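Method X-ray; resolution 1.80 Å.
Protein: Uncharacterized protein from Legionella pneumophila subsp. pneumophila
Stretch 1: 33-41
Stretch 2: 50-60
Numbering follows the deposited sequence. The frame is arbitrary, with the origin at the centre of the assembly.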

# COMPACT_ATOMS: atom_id res chain seq x y z
N ASN A 33 -18.00 -3.67 -13.17
CA ASN A 33 -19.42 -3.85 -12.92
C ASN A 33 -19.84 -4.90 -11.87
O ASN A 33 -20.93 -5.45 -11.93
CB ASN A 33 -20.15 -4.10 -14.27
CG ASN A 33 -21.48 -3.39 -14.34
OD1 ASN A 33 -21.62 -2.23 -13.91
ND2 ASN A 33 -22.49 -4.07 -14.90
N LYS A 34 -18.98 -5.13 -10.89
CA LYS A 34 -19.16 -6.24 -9.98
C LYS A 34 -18.67 -5.99 -8.55
O LYS A 34 -19.36 -6.34 -7.59
CB LYS A 34 -18.43 -7.46 -10.56
CG LYS A 34 -18.76 -8.75 -9.85
CD LYS A 34 -18.12 -9.98 -10.49
CE LYS A 34 -18.06 -11.13 -9.49
NZ LYS A 34 -17.43 -12.35 -10.07
N TYR A 35 -17.47 -5.44 -8.40
CA TYR A 35 -16.87 -5.29 -7.06
C TYR A 35 -17.08 -3.86 -6.58
O TYR A 35 -16.71 -2.91 -7.29
CB TYR A 35 -15.40 -5.67 -7.08
CG TYR A 35 -15.18 -7.10 -7.53
CD1 TYR A 35 -15.33 -8.17 -6.65
CD2 TYR A 35 -14.85 -7.38 -8.86
CE1 TYR A 35 -15.15 -9.49 -7.07
CE2 TYR A 35 -14.66 -8.70 -9.29
CZ TYR A 35 -14.81 -9.75 -8.40
OH TYR A 35 -14.63 -11.04 -8.85
N HIS A 36 -17.69 -3.71 -5.41
CA HIS A 36 -18.09 -2.39 -4.88
C HIS A 36 -17.17 -1.99 -3.73
O HIS A 36 -16.95 -2.79 -2.80
CB HIS A 36 -19.51 -2.44 -4.34
CG HIS A 36 -20.52 -2.96 -5.32
ND1 HIS A 36 -20.84 -2.28 -6.48
CD2 HIS A 36 -21.25 -4.10 -5.33
CE1 HIS A 36 -21.73 -2.99 -7.16
NE2 HIS A 36 -21.99 -4.09 -6.49
N TYR A 37 -16.69 -0.75 -3.76
CA TYR A 37 -15.74 -0.21 -2.76
C TYR A 37 -16.21 1.16 -2.26
O TYR A 37 -16.79 1.92 -3.04
CB TYR A 37 -14.34 -0.06 -3.38
CG TYR A 37 -13.78 -1.36 -3.89
CD1 TYR A 37 -14.09 -1.82 -5.16
CD2 TYR A 37 -12.97 -2.16 -3.08
CE1 TYR A 37 -13.60 -3.02 -5.65
CE2 TYR A 37 -12.48 -3.38 -3.55
CZ TYR A 37 -12.83 -3.82 -4.83
OH TYR A 37 -12.35 -5.02 -5.28
N SER A 38 -16.01 1.45 -0.97
CA SER A 38 -16.26 2.76 -0.40
C SER A 38 -14.96 3.51 -0.18
O SER A 38 -13.93 2.90 0.09
CB SER A 38 -17.01 2.68 0.93
OG SER A 38 -16.25 2.05 1.91
N VAL A 39 -15.00 4.81 -0.39
CA VAL A 39 -13.93 5.72 -0.09
C VAL A 39 -14.46 6.73 0.92
O VAL A 39 -15.41 7.47 0.62
CB VAL A 39 -13.42 6.43 -1.35
CG1 VAL A 39 -12.34 7.43 -0.99
CG2 VAL A 39 -12.96 5.40 -2.41
N ILE A 40 -13.88 6.78 2.12
CA ILE A 40 -14.32 7.70 3.17
C ILE A 40 -13.12 8.40 3.79
O ILE A 40 -12.01 7.85 3.80
CB ILE A 40 -15.18 6.99 4.28
CG1 ILE A 40 -14.31 6.16 5.22
CG2 ILE A 40 -16.26 6.09 3.65
CD1 ILE A 40 -15.07 5.55 6.38
N LEU A 41 -13.31 9.60 4.32
CA LEU A 41 -12.28 10.18 5.18
C LEU A 41 -12.27 9.39 6.50
O LEU A 41 -13.33 8.97 7.00
CB LEU A 41 -12.48 11.67 5.44
CG LEU A 41 -12.14 12.59 4.29
CD1 LEU A 41 -12.72 13.97 4.57
CD2 LEU A 41 -10.62 12.70 4.08
N ARG A 50 -6.22 11.58 5.81
CA ARG A 50 -6.34 10.13 5.63
C ARG A 50 -7.70 9.72 5.08
O ARG A 50 -8.75 10.20 5.60
CB ARG A 50 -6.16 9.41 6.96
CG ARG A 50 -4.75 9.15 7.39
CD ARG A 50 -4.74 8.56 8.80
NE ARG A 50 -5.15 7.17 8.81
CZ ARG A 50 -4.93 6.32 9.84
NH1 ARG A 50 -4.41 6.75 10.99
NH2 ARG A 50 -5.28 5.04 9.70
N ILE A 51 -7.69 8.82 4.10
CA ILE A 51 -8.89 8.11 3.67
C ILE A 51 -8.76 6.61 3.94
O ILE A 51 -7.66 6.09 4.13
CB ILE A 51 -9.22 8.33 2.18
CG1 ILE A 51 -8.09 7.82 1.30
CG2 ILE A 51 -9.59 9.79 1.93
CD1 ILE A 51 -8.42 7.76 -0.18
N ILE A 52 -9.91 5.95 4.00
CA ILE A 52 -9.98 4.48 4.02
C ILE A 52 -10.71 4.06 2.74
O ILE A 52 -11.77 4.61 2.41
CB ILE A 52 -10.76 3.97 5.22
CG1 ILE A 52 -10.14 4.49 6.53
CG2 ILE A 52 -10.83 2.43 5.23
CD1 ILE A 52 -11.05 4.33 7.74
N ILE A 53 -10.12 3.12 2.02
CA ILE A 53 -10.72 2.53 0.85
C ILE A 53 -11.05 1.12 1.27
O ILE A 53 -10.14 0.38 1.71
CB ILE A 53 -9.75 2.51 -0.34
CG1 ILE A 53 -9.29 3.93 -0.65
CG2 ILE A 53 -10.40 1.81 -1.55
CD1 ILE A 53 -8.30 4.03 -1.80
N ARG A 54 -12.34 0.76 1.19
CA ARG A 54 -12.83 -0.48 1.75
C ARG A 54 -13.70 -1.25 0.76
O ARG A 54 -14.53 -0.68 0.06
CB ARG A 54 -13.60 -0.19 3.06
CG ARG A 54 -14.35 -1.38 3.65
CD ARG A 54 -15.76 -1.42 3.14
NE ARG A 54 -16.59 -2.45 3.79
CZ ARG A 54 -17.38 -2.26 4.86
NH1 ARG A 54 -17.48 -1.08 5.47
NH2 ARG A 54 -18.08 -3.28 5.31
N TYR A 55 -13.48 -2.56 0.72
CA TYR A 55 -14.27 -3.44 -0.14
C TYR A 55 -15.58 -3.73 0.59
O TYR A 55 -15.56 -4.27 1.69
CB TYR A 55 -13.50 -4.74 -0.35
CG TYR A 55 -14.25 -5.82 -1.09
CD1 TYR A 55 -14.93 -5.55 -2.27
CD2 TYR A 55 -14.22 -7.14 -0.62
CE1 TYR A 55 -15.61 -6.57 -2.95
CE2 TYR A 55 -14.89 -8.16 -1.31
CZ TYR A 55 -15.60 -7.85 -2.46
OH TYR A 55 -16.26 -8.88 -3.16
N LEU A 56 -16.69 -3.36 -0.04
CA LEU A 56 -18.01 -3.58 0.53
C LEU A 56 -18.52 -4.99 0.24
O LEU A 56 -18.81 -5.75 1.16
CB LEU A 56 -19.01 -2.55 -0.05
CG LEU A 56 -18.72 -1.08 0.25
CD1 LEU A 56 -19.49 -0.14 -0.69
CD2 LEU A 56 -19.07 -0.80 1.70
N ASN A 57 -18.63 -5.32 -1.03
CA ASN A 57 -19.24 -6.58 -1.47
C ASN A 57 -19.14 -6.75 -2.97
O ASN A 57 -18.77 -5.83 -3.70
CB ASN A 57 -20.73 -6.61 -1.06
CG ASN A 57 -21.56 -5.60 -1.83
OD1 ASN A 57 -21.28 -4.40 -1.81
ND2 ASN A 57 -22.59 -6.07 -2.49
N GLU A 58 -19.54 -7.94 -3.42
CA GLU A 58 -19.57 -8.30 -4.83
C GLU A 58 -21.05 -8.53 -5.20
O GLU A 58 -21.79 -9.12 -4.42
CB GLU A 58 -18.72 -9.56 -5.04
CG GLU A 58 -18.90 -10.25 -6.36
CD GLU A 58 -20.11 -11.18 -6.40
OE1 GLU A 58 -20.30 -11.95 -5.42
OE2 GLU A 58 -20.86 -11.13 -7.41
N GLY A 59 -21.46 -8.05 -6.37
CA GLY A 59 -22.83 -8.29 -6.87
C GLY A 59 -23.85 -7.82 -5.85
O GLY A 59 -23.79 -6.66 -5.41
N ASP A 60 -24.72 -8.73 -5.42
CA ASP A 60 -25.74 -8.47 -4.39
C ASP A 60 -25.45 -9.14 -3.05
O ASP A 60 -26.34 -9.22 -2.20
CB ASP A 60 -27.11 -8.95 -4.91
CG ASP A 60 -27.71 -7.99 -5.91
OD1 ASP A 60 -27.10 -6.93 -6.17
OD2 ASP A 60 -28.81 -8.29 -6.43
O HOH W 1 -14.20 3.16 3.27

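The antiparallel ladder between these two strands slips by one residue: Y37 pairs with Y55, yet its neighbour H36 pairs with N57, leaving L56 as the extra residue of a beta bulge. At the bulge L56 has phi/psi of -84/-60, far from extended values, and its CA-to-CB bond points toward the other strand. H36 nevertheless keeps both backbone bonds, but with two different residues: H36 N donates to N57 O (2.9 Å), while H36 O accepts from L56 N (2.8 Å). Leucine suits this place because its branched apolar end packs against the partner strand, L56 CD1 lying 3.9 Å from Y37 C and 4.3 Å from H36 CB.

Beyond the bulge the ladder is regular. S38 and R54 exchange a reciprocal pair of bonds, S38 N to R54 O (2.8 Å) and R54 N to S38 O (2.9 Å); I40 and I52 repeat it, with I40 N to I52 O at 3.0 Å and I52 N to I40 O at 2.8 Å. The intervening pairs come closer, V39 and I53 having CA atoms 4.6 Å apart, and CA-H...O contacts such as I53 CA to S38 O (3.3 Å) supplement the amide bonds.

Y35, Y37, V39, I53, Y55 and E58 share one face of the sheet. Y55 CD1 lies over a face of the Y37 ring, 3.5 Å from Y37 CE2, although the ring planes are inclined at 39°. Y55 OH sits at the edge of the Y35 ring, 3.7 Å from Y35 CD1, so the large aromatic side chains fill space beside the bulge. Farther along, beta-branched V39 and I51, residues well suited to extended backbone, meet at V39 CG1 and I51 CD1 (4.0 Å).

On the other face, the small side chain of S38 reaches water 1, with S38 OG 2.7 Å from its oxygen; the same water donates to I52 O (3.0 Å), linking the strands through solvent. H36 adds a weak bond from H36 NE2 to G59 O (3.3 Å), which lies at the edge of the imidazole.

At the far end, G59 N donates to K34 O (3.0 Å). G59 has a positive phi of 55°, a conformation that favours glycine, and a CB there would lie 2.6 Å from E58 OE2. The extended K34 chain lays its aliphatic part against glutamate, K34 CE to E58 CG being 3.4 Å, while K34 NZ and E58 OE2 remain 4.5 Å apart, beyond a salt bridge.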